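Long-range contacts in GCN5-related N-acetyltransferase (Streptococcus suis, PDB 3G3S), which probably transfers an acetyl group from acetyl-coenzyme A to an amine, as other GCN5-related N-acetyltransferases do: residues A[73-83]-A[241-249]; A[27-35]-A[42-50]. All coordinates share one frame; numbering follows the deposited sequence.

Contact 1 of 2, residues A[73-83]-A[241-249]. With EDO (1,2-ethanediol), chain H; EDO (1,2-ethanediol), chain G.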
ATOM      1  N   ILE A  73      -5.623  23.804 -10.716  1.00 25.79           N
ATOM      2  CA  ILE A  73      -4.632  23.156  -9.823  1.00 25.36           C
ATOM      3  C   ILE A  73      -4.029  24.004  -8.741  1.00 26.45           C
ATOM      4  O   ILE A  73      -3.831  25.213  -8.931  1.00 28.02           O
ATOM      5  CB  ILE A  73      -3.440  22.599 -10.712  1.00 24.02           C
ATOM      6  CG1 ILE A  73      -2.528  21.671  -9.932  1.00 24.74           C
ATOM      7  CG2 ILE A  73      -2.629  23.733 -11.301  1.00 22.82           C
ATOM      8  CD1 ILE A  73      -1.768  20.692 -10.774  1.00 17.04           C
ATOM      9  N   ILE A  74      -3.808  23.382  -7.568  1.00 25.26           N
ATOM     10  CA  ILE A  74      -3.028  23.995  -6.491  1.00 22.88           C
ATOM     11  C   ILE A  74      -1.615  23.364  -6.571  1.00 22.29           C
ATOM     12  O   ILE A  74      -1.471  22.131  -6.457  1.00 19.66           O
ATOM     13  CB  ILE A  74      -3.660  23.830  -5.049  1.00 21.36           C
ATOM     14  CG1 ILE A  74      -5.076  24.464  -4.999  1.00 18.17           C
ATOM     15  CG2 ILE A  74      -2.714  24.426  -3.968  1.00 19.82           C
ATOM     16  CD1 ILE A  74      -5.850  24.211  -3.650  1.00 28.01           C
ATOM     17  N   LEU A  75      -0.603  24.203  -6.843  0.80 21.95           N
ATOM     18  CA  LEU A  75       0.794  23.797  -6.888  0.80 22.49           C
ATOM     19  C   LEU A  75       1.379  23.923  -5.488  0.80 22.32           C
ATOM     20  O   LEU A  75       1.289  25.001  -4.871  0.80 22.61           O
ATOM     21  CB  LEU A  75       1.614  24.711  -7.789  0.80 23.50           C
ATOM     22  CG  LEU A  75       1.167  24.829  -9.225  0.80 24.32           C
ATOM     23  CD1 LEU A  75       2.145  25.721  -9.975  0.80 25.34           C
ATOM     24  CD2 LEU A  75       1.108  23.468  -9.834  0.80 28.28           C
ATOM     25  N   VAL A  76       1.991  22.853  -4.997  1.00 19.68           N
ATOM     26  CA  VAL A  76       2.578  22.880  -3.671  1.00 20.74           C
ATOM     27  C   VAL A  76       4.082  22.567  -3.755  1.00 22.14           C
ATOM     28  O   VAL A  76       4.463  21.423  -3.904  1.00 22.81           O
ATOM     29  CB  VAL A  76       1.889  21.914  -2.694  1.00 22.20           C
ATOM     30  CG1 VAL A  76       2.533  22.099  -1.288  1.00 19.53           C
ATOM     31  CG2 VAL A  76       0.348  22.118  -2.666  1.00 19.85           C
ATOM     32  N   PRO A  77       4.934  23.594  -3.637  1.00 21.45           N
ATOM     33  CA  PRO A  77       6.372  23.389  -3.680  1.00 22.24           C
ATOM     34  C   PRO A  77       6.937  22.766  -2.404  1.00 25.31           C
ATOM     35  O   PRO A  77       6.618  23.222  -1.302  1.00 23.83           O
ATOM     36  CB  PRO A  77       6.922  24.799  -3.788  1.00 23.16           C
ATOM     37  CG  PRO A  77       5.924  25.676  -3.213  1.00 17.69           C
ATOM     38  CD  PRO A  77       4.590  25.021  -3.449  1.00 19.91           C
ATOM     39  N   GLN A  78       7.793  21.766  -2.558  1.00 25.51           N
ATOM     40  CA  GLN A  78       8.418  21.136  -1.419  1.00 22.19           C
ATOM     41  C   GLN A  78       9.317  22.123  -0.721  1.00 24.11           C
ATOM     42  O   GLN A  78       9.469  22.090   0.504  1.00 21.17           O
ATOM     43  CB  GLN A  78       9.285  19.986  -1.885  1.00 19.24           C
ATOM     44  CG  GLN A  78      10.045  19.273  -0.760  1.00 22.52           C
ATOM     45  CD  GLN A  78      10.862  18.101  -1.264  1.00 26.04           C
ATOM     46  OE1 GLN A  78      11.589  18.191  -2.290  1.00 19.42           O
ATOM     47  NE2 GLN A  78      10.769  16.990  -0.552  1.00 20.44           N
ATOM     48  N   ASN A  79       9.934  22.989  -1.510  1.00 22.21           N
ATOM     49  CA  ASN A  79      10.934  23.918  -0.998  1.00 21.77           C
ATOM     50  C   ASN A  79      10.952  25.260  -1.735  1.00 20.64           C
ATOM     51  O   ASN A  79      10.282  25.454  -2.734  1.00 20.03           O
ATOM     52  CB  ASN A  79      12.311  23.234  -1.021  1.00 19.06           C
ATOM     53  CG  ASN A  79      12.688  22.741  -2.400  1.00 20.50           C
ATOM     54  OD1 ASN A  79      12.751  23.528  -3.301  1.00 21.50           O
ATOM     55  ND2 ASN A  79      12.909  21.445  -2.567  1.00 16.47           N
ATOM     56  N   GLN A  80      11.729  26.187  -1.200  1.00 21.63           N
ATOM     57  CA  GLN A  80      11.787  27.538  -1.713  1.00 24.39           C
ATOM     58  C   GLN A  80      12.403  27.593  -3.111  1.00 23.44           C
ATOM     59  O   GLN A  80      12.117  28.528  -3.854  1.00 24.56           O
ATOM     60  CB  GLN A  80      12.561  28.422  -0.747  1.00 23.41           C
ATOM     61  CG  GLN A  80      12.585  29.874  -1.162  1.00 28.20           C
ATOM     62  CD  GLN A  80      11.227  30.494  -1.229  1.00 30.26           C
ATOM     63  OE1 GLN A  80      10.481  30.458  -0.258  1.00 21.61           O
ATOM     64  NE2 GLN A  80      10.909  31.135  -2.361  1.00 20.93           N
ATOM     65  N   ALA A  81      13.218  26.601  -3.456  1.00 22.63           N
ATOM     66  CA  ALA A  81      13.853  26.548  -4.791  1.00 20.90           C
ATOM     67  C   ALA A  81      12.761  26.338  -5.859  1.00 22.43           C
ATOM     68  O   ALA A  81      12.791  26.928  -6.959  1.00 22.46           O
ATOM     69  CB  ALA A  81      14.900  25.459  -4.852  1.00 22.64           C
ATOM     70  N   TRP A  82      11.798  25.487  -5.539  1.00 21.93           N
ATOM     71  CA  TRP A  82      10.644  25.323  -6.398  1.00 22.01           C
ATOM     72  C   TRP A  82       9.811  26.613  -6.483  1.00 22.25           C
ATOM     73  O   TRP A  82       9.440  27.028  -7.565  1.00 22.01           O
ATOM     74  CB  TRP A  82       9.770  24.189  -5.912  1.00 21.32           C
ATOM     75  CG  TRP A  82      10.123  22.826  -6.379  1.00 18.97           C
ATOM     76  CD1 TRP A  82      10.750  21.856  -5.675  1.00 15.34           C
ATOM     77  CD2 TRP A  82       9.857  22.279  -7.663  1.00 19.93           C
ATOM     78  NE1 TRP A  82      10.842  20.728  -6.398  1.00 20.63           N
ATOM     79  CE2 TRP A  82      10.341  20.960  -7.653  1.00 19.69           C
ATOM     80  CE3 TRP A  82       9.270  22.783  -8.834  1.00 23.92           C
ATOM     81  CZ2 TRP A  82      10.216  20.102  -8.756  1.00 20.94           C
ATOM     82  CZ3 TRP A  82       9.159  21.949  -9.935  1.00 15.87           C
ATOM     83  CH2 TRP A  82       9.628  20.618  -9.887  1.00 18.39           C
ATOM     84  N   SER A  83       9.550  27.274  -5.355  1.00 21.77           N
ATOM     85  CA  SER A  83       8.785  28.517  -5.377  1.00 19.40           C
ATOM     86  C   SER A  83       9.421  29.576  -6.268  1.00 21.18           C
ATOM     87  O   SER A  83       8.728  30.293  -6.979  1.00 21.02           O
ATOM     88  CB  SER A  83       8.640  29.066  -3.971  1.00 23.87           C
ATOM     89  OG  SER A  83       7.932  28.139  -3.180  1.00 19.91           O
ATOM     90  N   LYS A 241       1.860  23.695  10.373  1.00 30.25           N
ATOM     91  CA  LYS A 241       2.523  24.893   9.898  1.00 30.04           C
ATOM     92  C   LYS A 241       1.796  25.441   8.684  1.00 28.91           C
ATOM     93  O   LYS A 241       1.095  24.709   7.964  1.00 24.88           O
ATOM     94  CB  LYS A 241       4.000  24.637   9.505  1.00 32.03           C
ATOM     95  CG  LYS A 241       4.195  23.597   8.401  1.00 36.80           C
ATOM     96  CD  LYS A 241       5.636  23.499   7.878  1.00 48.67           C
ATOM     97  CE  LYS A 241       5.962  24.625   6.863  1.00 61.81           C
ATOM     98  NZ  LYS A 241       7.262  24.458   6.109  1.00 69.76           N
ATOM     99  N   ALA A 242       1.992  26.737   8.489  1.00 25.99           N
ATOM    100  CA  ALA A 242       1.526  27.440   7.337  1.00 26.32           C
ATOM    101  C   ALA A 242       2.479  27.010   6.236  1.00 23.86           C
ATOM    102  O   ALA A 242       3.639  26.750   6.519  1.00 21.46           O
ATOM    103  CB  ALA A 242       1.651  28.930   7.569  1.00 27.68           C
ATOM    104  N   TYR A 243       1.994  26.872   5.015  1.00 23.32           N
ATOM    105  CA  TYR A 243       2.888  26.508   3.926  1.00 21.91           C
ATOM    106  C   TYR A 243       2.520  27.235   2.626  1.00 23.97           C
ATOM    107  O   TYR A 243       1.391  27.685   2.464  1.00 25.49           O
ATOM    108  CB  TYR A 243       2.929  24.989   3.757  1.00 19.45           C
ATOM    109  CG  TYR A 243       1.707  24.317   3.188  1.00 20.66           C
ATOM    110  CD1 TYR A 243       1.508  24.255   1.834  1.00 22.18           C
ATOM    111  CD2 TYR A 243       0.797  23.641   3.996  1.00 20.17           C
ATOM    112  CE1 TYR A 243       0.429  23.626   1.312  1.00 16.25           C
ATOM    113  CE2 TYR A 243      -0.306  22.988   3.447  1.00 13.84           C
ATOM    114  CZ  TYR A 243      -0.465  22.994   2.099  1.00 27.34           C
ATOM    115  OH  TYR A 243      -1.502  22.354   1.494  1.00 24.16           O
ATOM    116  N   GLN A 244       3.501  27.367   1.735  1.00 23.57           N
ATOM    117  CA  GLN A 244       3.310  28.040   0.456  1.00 25.66           C
ATOM    118  C   GLN A 244       2.553  27.225  -0.590  1.00 23.14           C
ATOM    119  O   GLN A 244       2.822  26.043  -0.794  1.00 24.80           O
ATOM    120  CB  GLN A 244       4.668  28.424  -0.174  1.00 28.00           C
ATOM    121  CG  GLN A 244       5.532  29.398   0.666  1.00 30.52           C
ATOM    122  CD  GLN A 244       6.762  29.918  -0.075  1.00 36.44           C
ATOM    123  OE1 GLN A 244       6.913  29.714  -1.290  1.00 40.49           O
ATOM    124  NE2 GLN A 244       7.652  30.601   0.661  1.00 32.01           N
ATOM    125  N   ALA A 245       1.650  27.894  -1.298  1.00 24.47           N
ATOM    126  CA  ALA A 245       0.886  27.286  -2.384  1.00 24.27           C
ATOM    127  C   ALA A 245       0.693  28.325  -3.478  1.00 26.46           C
ATOM    128  O   ALA A 245       0.796  29.548  -3.216  1.00 24.71           O
ATOM    129  CB  ALA A 245      -0.491  26.734  -1.883  1.00 22.05           C
ATOM    130  N   TYR A 246       0.440  27.816  -4.686  1.00 25.91           N
ATOM    131  CA  TYR A 246       0.191  28.627  -5.875  1.00 25.66           C
ATOM    132  C   TYR A 246      -0.966  28.080  -6.701  1.00 24.19           C
ATOM    133  O   TYR A 246      -1.194  26.879  -6.729  1.00 23.97           O
ATOM    134  CB  TYR A 246       1.435  28.671  -6.784  1.00 24.02           C
ATOM    135  CG  TYR A 246       2.660  29.324  -6.192  1.00 23.14           C
ATOM    136  CD1 TYR A 246       3.579  28.591  -5.437  1.00 22.40           C
ATOM    137  CD2 TYR A 246       2.924  30.664  -6.409  1.00 26.60           C
ATOM    138  CE1 TYR A 246       4.707  29.168  -4.924  1.00 20.20           C
ATOM    139  CE2 TYR A 246       4.051  31.254  -5.887  1.00 26.34           C
ATOM    140  CZ  TYR A 246       4.927  30.514  -5.129  1.00 23.05           C
ATOM    141  OH  TYR A 246       6.027  31.144  -4.611  1.00 29.12           O
ATOM    142  N   GLU A 247      -1.667  28.982  -7.382  1.00 23.98           N
ATOM    143  CA  GLU A 247      -2.690  28.681  -8.374  1.00 26.75           C
ATOM    144  C   GLU A 247      -2.404  29.523  -9.587  1.00 25.39           C
ATOM    145  O   GLU A 247      -1.776  30.574  -9.469  1.00 23.59           O
ATOM    146  CB  GLU A 247      -4.034  29.157  -7.925  1.00 30.88           C
ATOM    147  CG  GLU A 247      -4.744  28.265  -6.981  1.00 37.98           C
ATOM    148  CD  GLU A 247      -5.895  28.985  -6.329  1.00 49.98           C
ATOM    149  OE1 GLU A 247      -6.101  30.186  -6.651  1.00 51.42           O
ATOM    150  OE2 GLU A 247      -6.560  28.360  -5.472  1.00 45.72           O
ATOM    151  N   TRP A 248      -2.946  29.117 -10.716  1.00 27.95           N
ATOM    152  CA  TRP A 248      -2.822  29.930 -11.919  1.00 29.13           C
ATOM    153  C   TRP A 248      -3.777  31.114 -11.754  1.00 32.90           C
ATOM    154  O   TRP A 248      -4.820  30.986 -11.105  1.00 33.07           O
ATOM    155  CB  TRP A 248      -3.179  29.160 -13.167  1.00 28.07           C
ATOM    156  CG  TRP A 248      -2.401  27.894 -13.424  1.00 27.08           C
ATOM    157  CD1 TRP A 248      -2.921  26.679 -13.671  1.00 27.73           C
ATOM    158  CD2 TRP A 248      -0.973  27.728 -13.430  1.00 31.05           C
ATOM    159  NE1 TRP A 248      -1.935  25.764 -13.856  1.00 25.30           N
ATOM    160  CE2 TRP A 248      -0.722  26.375 -13.704  1.00 21.31           C
ATOM    161  CE3 TRP A 248       0.114  28.598 -13.250  1.00 30.74           C
ATOM    162  CZ2 TRP A 248       0.552  25.867 -13.813  1.00 26.05           C
ATOM    163  CZ3 TRP A 248       1.392  28.090 -13.352  1.00 28.06           C
ATOM    164  CH2 TRP A 248       1.599  26.743 -13.636  1.00 29.14           C
ATOM    165  N   ARG A 249      -3.348  32.278 -12.236  1.00 36.99           N
ATOM    166  CA  ARG A 249      -4.133  33.516 -12.281  1.00 40.09           C
ATOM    167  C   ARG A 249      -4.408  33.731 -13.732  1.00 45.02           C
ATOM    168  O   ARG A 249      -3.473  33.609 -14.552  1.00 44.42           O
ATOM    169  CB  ARG A 249      -3.377  34.771 -11.791  1.00 39.59           C
ATOM    170  CG  ARG A 249      -3.596  35.187 -10.354  1.00 41.55           C
ATOM    171  OXT ARG A 249      -5.532  34.082 -14.085  1.00 49.23           O
TER
HETATM  172  C1  EDO H 254       7.956  26.051   0.036  1.00 41.09           C
HETATM  173  O1  EDO H 254       8.161  24.988   0.958  1.00 30.01           O
HETATM  174  C2  EDO H 254       8.824  27.215   0.474  1.00 47.12           C
HETATM  175  O2  EDO H 254       8.301  27.680   1.720  1.00 52.09           O
HETATM  176  C1  EDO G 253       8.570  19.730   3.565  1.00 43.62           C
HETATM  177  O1  EDO G 253       9.018  18.421   3.181  1.00 56.81           O
HETATM  178  C2  EDO G 253       7.360  20.144   2.757  1.00 30.58           C
HETATM  179  O2  EDO G 253       7.270  21.551   2.736  1.00 41.30           O
HETATM  180  O   HOH W   1      -4.840  26.860 -10.699  1.00 23.92           O
HETATM  181  O   HOH W   2       4.824  24.476   0.295  1.00 18.34           O
HETATM  182  O   HOH W   3       8.007  32.439  -2.325  1.00 30.68           O
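Gln244 OE1 is gripped twice: Ser83 OG donates to it over 2.7 Å, from a position tilted 33° out of the carbonyl plane, and a water that also accepts from Gln80 NE2, itself bonded to Asp84 OD1, donates at 3.1 Å. The other end of the same amide is engaged too, Gln244 NE2 giving a hydrogen bond to Gln80 OE1. With both ends of the amide bonded, its rotation is fixed and the strand is tied to the first turn of helix 80-90. Gln244 reaches there with an extended chain, CG set beside its own backbone N (chi1 -61°). Next to it, Tyr246 presents the edge of its ring, in plane, to Ser83 OG, and its hydroxyl bonds to Glu87.

Between the strands the evidence is a single firm antiparallel hydrogen-bonded pair, Leu75 with Tyr246: Leu75 N to Tyr246 O is 2.7 Å and Tyr246 N to Leu75 O 2.9 Å. The strands then part, the CA atoms of Ile73 and Trp248 lying 7.3 Å apart against 5.0 Å for Leu75 and Tyr246, and a water takes over, donating to Ile73 O and accepting from Trp248 N. In the conformer described, Leu75 CD1 lies over the six-membered ring of Trp248, 4.3 Å from its centroid and 27° off the normal, a CH-pi contact. Ile73 CG2 approaches the pyrrole side of this indole obliquely, while Trp248 NE1 bonds to Cys68 O.

In the sheet, strand 73-77 lies between strands 52-58 and 239-248, the latter with strand 94-102 on its other side; helices 62-68 and 80-90 pack near Leu75 and Tyr246.

Contact 2 of 2, residues A[27-35]-A[42-50]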
ATOM      1  N   GLY A  27      -0.303   4.064  -5.173  1.00 23.97           N
ATOM      2  CA  GLY A  27      -0.535   3.452  -6.467  1.00 22.97           C
ATOM      3  C   GLY A  27      -1.902   3.265  -7.072  1.00 23.58           C
ATOM      4  O   GLY A  27      -2.007   2.909  -8.252  1.00 20.89           O
ATOM      5  N   THR A  28      -2.947   3.490  -6.288  1.00 23.36           N
ATOM      6  CA  THR A  28      -4.312   3.248  -6.740  1.00 24.71           C
ATOM      7  C   THR A  28      -4.966   4.423  -7.459  1.00 25.61           C
ATOM      8  O   THR A  28      -5.639   4.227  -8.464  1.00 25.52           O
ATOM      9  CB  THR A  28      -5.183   2.863  -5.535  1.00 24.65           C
ATOM     10  OG1 THR A  28      -4.596   1.706  -4.924  1.00 24.38           O
ATOM     11  CG2 THR A  28      -6.617   2.551  -5.973  1.00 29.70           C
HETATM   12  N   MSE A  29      -4.753   5.617  -6.919  0.50 25.07           N
HETATM   13  CA  MSE A  29      -5.273   6.859  -7.457  0.50 25.53           C
HETATM   14  C   MSE A  29      -4.133   7.861  -7.570  0.50 25.03           C
HETATM   15  O   MSE A  29      -3.136   7.738  -6.867  0.50 24.35           O
HETATM   16  CB  MSE A  29      -6.340   7.425  -6.524  0.50 27.42           C
HETATM   17  CG  MSE A  29      -7.534   6.496  -6.272  0.50 25.95           C
HETATM   18 SE   MSE A  29      -8.881   7.419  -5.225  0.38 21.13          SE
HETATM   19  CE  MSE A  29      -9.500   8.678  -6.624  0.50  6.00           C
ATOM     20  N   GLY A  30      -4.260   8.821  -8.486  1.00 23.68           N
ATOM     21  CA  GLY A  30      -3.250   9.855  -8.640  1.00 21.15           C
ATOM     22  C   GLY A  30      -2.161   9.304  -9.542  1.00 22.73           C
ATOM     23  O   GLY A  30      -2.233   8.168 -10.003  1.00 21.72           O
ATOM     24  N   ASP A  31      -1.113  10.080  -9.744  1.00 21.88           N
ATOM     25  CA  ASP A  31      -0.028   9.644 -10.599  1.00 22.24           C
ATOM     26  C   ASP A  31       1.236  10.356 -10.203  1.00 20.09           C
ATOM     27  O   ASP A  31       1.250  11.336  -9.458  1.00 21.53           O
ATOM     28  CB  ASP A  31      -0.400   9.922 -12.044  1.00 23.62           C
ATOM     29  CG  ASP A  31       0.282   8.975 -13.053  1.00 24.99           C
ATOM     30  OD1 ASP A  31       1.293   8.284 -12.756  1.00 24.37           O
ATOM     31  OD2 ASP A  31      -0.243   8.909 -14.168  1.00 24.20           O
ATOM     32  N   ILE A  32       2.322   9.855 -10.745  1.00 21.79           N
ATOM     33  CA  ILE A  32       3.648  10.327 -10.450  1.00 20.35           C
ATOM     34  C   ILE A  32       4.435  10.551 -11.740  1.00 19.42           C
ATOM     35  O   ILE A  32       4.480   9.679 -12.556  1.00 19.95           O
ATOM     36  CB  ILE A  32       4.391   9.292  -9.664  1.00 19.56           C
ATOM     37  CG1 ILE A  32       3.720   9.137  -8.257  1.00 14.83           C
ATOM     38  CG2 ILE A  32       5.838   9.717  -9.472  1.00 19.86           C
ATOM     39  CD1 ILE A  32       3.858  10.336  -7.348  1.00 13.48           C
ATOM     40  N   TYR A  33       5.063  11.707 -11.834  1.00 21.98           N
ATOM     41  CA  TYR A  33       5.884  12.082 -12.989  1.00 22.90           C
ATOM     42  C   TYR A  33       7.253  12.512 -12.475  1.00 24.87           C
ATOM     43  O   TYR A  33       7.389  13.064 -11.381  1.00 23.35           O
ATOM     44  CB  TYR A  33       5.240  13.228 -13.719  1.00 21.20           C
ATOM     45  CG  TYR A  33       3.882  12.914 -14.246  1.00 24.20           C
ATOM     46  CD1 TYR A  33       2.749  13.099 -13.463  1.00 23.41           C
ATOM     47  CD2 TYR A  33       3.711  12.459 -15.520  1.00 23.69           C
ATOM     48  CE1 TYR A  33       1.493  12.835 -13.955  1.00 17.81           C
ATOM     49  CE2 TYR A  33       2.450  12.175 -16.009  1.00 24.20           C
ATOM     50  CZ  TYR A  33       1.354  12.369 -15.215  1.00 25.90           C
ATOM     51  OH  TYR A  33       0.117  12.090 -15.699  1.00 29.89           O
ATOM     52  N   VAL A  34       8.282  12.263 -13.276  1.00 21.52           N
ATOM     53  CA  VAL A  34       9.623  12.582 -12.858  1.00 21.71           C
ATOM     54  C   VAL A  34      10.375  13.152 -14.035  1.00 22.86           C
ATOM     55  O   VAL A  34       9.904  13.088 -15.175  1.00 21.68           O
ATOM     56  CB  VAL A  34      10.371  11.351 -12.259  1.00 22.85           C
ATOM     57  CG1 VAL A  34       9.704  10.888 -10.948  1.00 24.15           C
ATOM     58  CG2 VAL A  34      10.458  10.186 -13.272  1.00 21.18           C
ATOM     59  N   ASP A  35      11.495  13.782 -13.733  1.00 25.86           N
ATOM     60  CA  ASP A  35      12.343  14.331 -14.787  1.00 28.26           C
ATOM     61  C   ASP A  35      13.034  13.209 -15.577  1.00 31.27           C
ATOM     62  O   ASP A  35      13.192  13.323 -16.787  1.00 35.45           O
ATOM     63  CB  ASP A  35      13.373  15.317 -14.221  1.00 27.29           C
ATOM     64  CG  ASP A  35      14.415  14.669 -13.333  1.00 26.34           C
ATOM     65  OD1 ASP A  35      14.099  13.740 -12.549  1.00 28.80           O
ATOM     66  OD2 ASP A  35      15.570  15.154 -13.364  1.00 31.18           O
ATOM     67  N   SER A  42      13.789  15.032  -9.673  1.00 22.47           N
ATOM     68  CA  SER A  42      12.659  15.918  -9.558  1.00 23.71           C
ATOM     69  C   SER A  42      11.401  15.086  -9.764  1.00 22.53           C
ATOM     70  O   SER A  42      11.376  14.217 -10.594  1.00 24.17           O
ATOM     71  CB  SER A  42      12.771  17.041 -10.604  1.00 22.26           C
ATOM     72  OG  SER A  42      14.007  17.750 -10.458  1.00 21.66           O
ATOM     73  N   ALA A  43      10.363  15.336  -8.978  1.00 20.20           N
ATOM     74  CA  ALA A  43       9.130  14.598  -9.109  1.00 22.05           C
ATOM     75  C   ALA A  43       7.878  15.455  -8.828  1.00 20.68           C
ATOM     76  O   ALA A  43       7.918  16.500  -8.174  1.00 23.05           O
ATOM     77  CB  ALA A  43       9.149  13.344  -8.191  1.00 21.58           C
ATOM     78  N   LEU A  44       6.768  14.953  -9.348  1.00 21.81           N
ATOM     79  CA  LEU A  44       5.460  15.565  -9.276  1.00 20.52           C
ATOM     80  C   LEU A  44       4.442  14.505  -8.901  1.00 20.58           C
ATOM     81  O   LEU A  44       4.334  13.471  -9.548  1.00 20.55           O
ATOM     82  CB  LEU A  44       5.054  16.150 -10.636  1.00 19.97           C
ATOM     83  CG  LEU A  44       3.607  16.622 -10.815  1.00 16.60           C
ATOM     84  CD1 LEU A  44       3.269  17.860  -9.960  1.00 14.66           C
ATOM     85  CD2 LEU A  44       3.350  16.923 -12.302  1.00 22.43           C
ATOM     86  N   ALA A  45       3.762  14.722  -7.780  1.00 20.20           N
ATOM     87  CA  ALA A  45       2.636  13.909  -7.422  1.00 18.99           C
ATOM     88  C   ALA A  45       1.418  14.723  -7.899  1.00 19.00           C
ATOM     89  O   ALA A  45       1.116  15.817  -7.382  1.00 19.55           O
ATOM     90  CB  ALA A  45       2.609  13.640  -5.896  1.00 19.21           C
ATOM     91  N   LEU A  46       0.713  14.196  -8.892  1.00 20.89           N
ATOM     92  CA  LEU A  46      -0.418  14.886  -9.503  1.00 22.09           C
ATOM     93  C   LEU A  46      -1.687  14.118  -9.260  1.00 22.77           C
ATOM     94  O   LEU A  46      -1.795  12.944  -9.612  1.00 23.09           O
ATOM     95  CB  LEU A  46      -0.161  15.031 -11.004  1.00 21.86           C
ATOM     96  CG  LEU A  46      -1.217  15.729 -11.851  1.00 26.06           C
ATOM     97  CD1 LEU A  46      -1.360  17.176 -11.464  1.00 24.57           C
ATOM     98  CD2 LEU A  46      -0.867  15.567 -13.367  1.00 21.67           C
ATOM     99  N   TYR A  47      -2.640  14.784  -8.631  1.00 22.87           N
ATOM    100  CA  TYR A  47      -3.891  14.166  -8.259  1.00 22.07           C
ATOM    101  C   TYR A  47      -5.026  15.052  -8.615  1.00 17.95           C
ATOM    102  O   TYR A  47      -4.933  16.251  -8.433  1.00 19.33           O
ATOM    103  CB  TYR A  47      -3.932  13.942  -6.759  1.00 21.69           C
ATOM    104  CG  TYR A  47      -5.250  13.362  -6.288  1.00 24.50           C
ATOM    105  CD1 TYR A  47      -5.437  11.997  -6.230  1.00 26.11           C
ATOM    106  CD2 TYR A  47      -6.309  14.184  -5.887  1.00 31.46           C
ATOM    107  CE1 TYR A  47      -6.648  11.455  -5.790  1.00 20.37           C
ATOM    108  CE2 TYR A  47      -7.544  13.641  -5.478  1.00 19.61           C
ATOM    109  CZ  TYR A  47      -7.689  12.274  -5.414  1.00 26.35           C
ATOM    110  OH  TYR A  47      -8.863  11.706  -4.957  1.00 22.32           O
ATOM    111  N   GLY A  48      -6.112  14.458  -9.105  1.00 20.83           N
ATOM    112  CA  GLY A  48      -7.325  15.188  -9.403  1.00 23.81           C
ATOM    113  C   GLY A  48      -7.975  14.774 -10.699  1.00 27.52           C
ATOM    114  O   GLY A  48      -7.454  13.911 -11.420  1.00 29.35           O
ATOM    115  N   ARG A  49      -9.133  15.375 -10.972  1.00 29.59           N
ATOM    116  CA  ARG A  49      -9.900  15.103 -12.194  1.00 32.59           C
ATOM    117  C   ARG A  49     -10.554  16.400 -12.683  1.00 35.53           C
ATOM    118  O   ARG A  49     -10.442  16.759 -13.858  1.00 37.19           O
ATOM    119  CB  ARG A  49     -10.932  14.000 -11.947  1.00 31.97           C
ATOM    120  CG  ARG A  49     -11.330  13.238 -13.211  1.00 43.34           C
ATOM    121  CD  ARG A  49     -12.304  12.037 -13.004  1.00 45.32           C
ATOM    122  NE  ARG A  49     -13.699  12.460 -12.822  1.00 57.89           N
ATOM    123  CZ  ARG A  49     -14.561  12.652 -13.817  1.00 61.25           C
ATOM    124  N   GLN A  50     -11.238  17.087 -11.781  1.00 36.89           N
ATOM    125  CA  GLN A  50     -11.851  18.387 -12.057  1.00 40.63           C
ATOM    126  C   GLN A  50     -11.028  19.494 -11.413  1.00 38.53           C
ATOM    127  O   GLN A  50     -10.767  20.521 -12.039  1.00 39.58           O
ATOM    128  CB  GLN A  50     -13.263  18.410 -11.518  1.00 42.89           C
ATOM    129  CG  GLN A  50     -14.167  17.348 -12.148  1.00 51.60           C
ATOM    130  CD  GLN A  50     -15.577  17.390 -11.605  1.00 53.82           C
ATOM    131  OE1 GLN A  50     -15.785  17.541 -10.405  1.00 61.77           O
ATOM    132  NE2 GLN A  50     -16.555  17.248 -12.490  1.00 54.94           N
TER
HETATM  133  O   HOH W   4      16.075  17.608 -11.837  1.00 24.58           O
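Tyr33 lies along Leu44 and reaches past it to Leu46. Its CB leaves the strand on the face that also carries these two leucines, and CG sits beside the backbone N (chi1 -61°), which lays the ring alongside the Leu44 side chain. CD1 then meets Leu44 CD2 at 4.0 Å; one atom further, CE1 meets Leu46 CD2 at 3.7 Å and also nears Leu46 CB. Both methyls approach the ring obliquely. Leu64 and Ile67 of helix 62-68 also pack on this ring, with Gly1 of the second subunit nearby.

Behind the ring, Tyr33 N to Leu44 O is 3.0 Å and Leu44 N to Tyr33 O 2.8 Å, and the backbones of Asp31 and Leu46 pair likewise, as expected of an antiparallel hairpin. On the other face Ile32 CD1 packs against Ala45 CB, and Val34 CG1 against Ala43 CB at 3.7 Å. At the turn end, Ser42 N donates to Asp35 OD1 from above the carboxylate plane, 68° out of it, and Gln41 N donates to the same oxygen. A water links Asp35 OD2 with Ser42 OG, which also bonds to Gln59 O.

The Ile32, Val34, Ala43 and Ala45 face is apolar, whereas that of Tyr33 also carries the Asp31 carboxylate, turned to the second subunit: Asp31 OD2 accepts from its N-terminal Gly1 N, probably with charge attraction, and OD1 from its Glu4 N.

Both contacts belong to one mixed sheet, their centres about 16 Å apart. Contact 2 pairs strands 31-34 and 42-48 at one margin of the sheet within this chain; strand 52-58 comes next, followed by the strands of contact 1, 73-77 and 239-248. Both strands of contact 2 precede those of contact 1 in the chain, but contact 1 spans 157 intervening residues to bring in the C-terminal strand. The two meet directly where Ile73 CD1 packs on Leu46 CD1 at 3.6 Å, and helix 62-68 packs against side chains of both. The N-terminal part of the sheet is thereby joined to the C-terminal strand, while contact 2 also faces the second subunit.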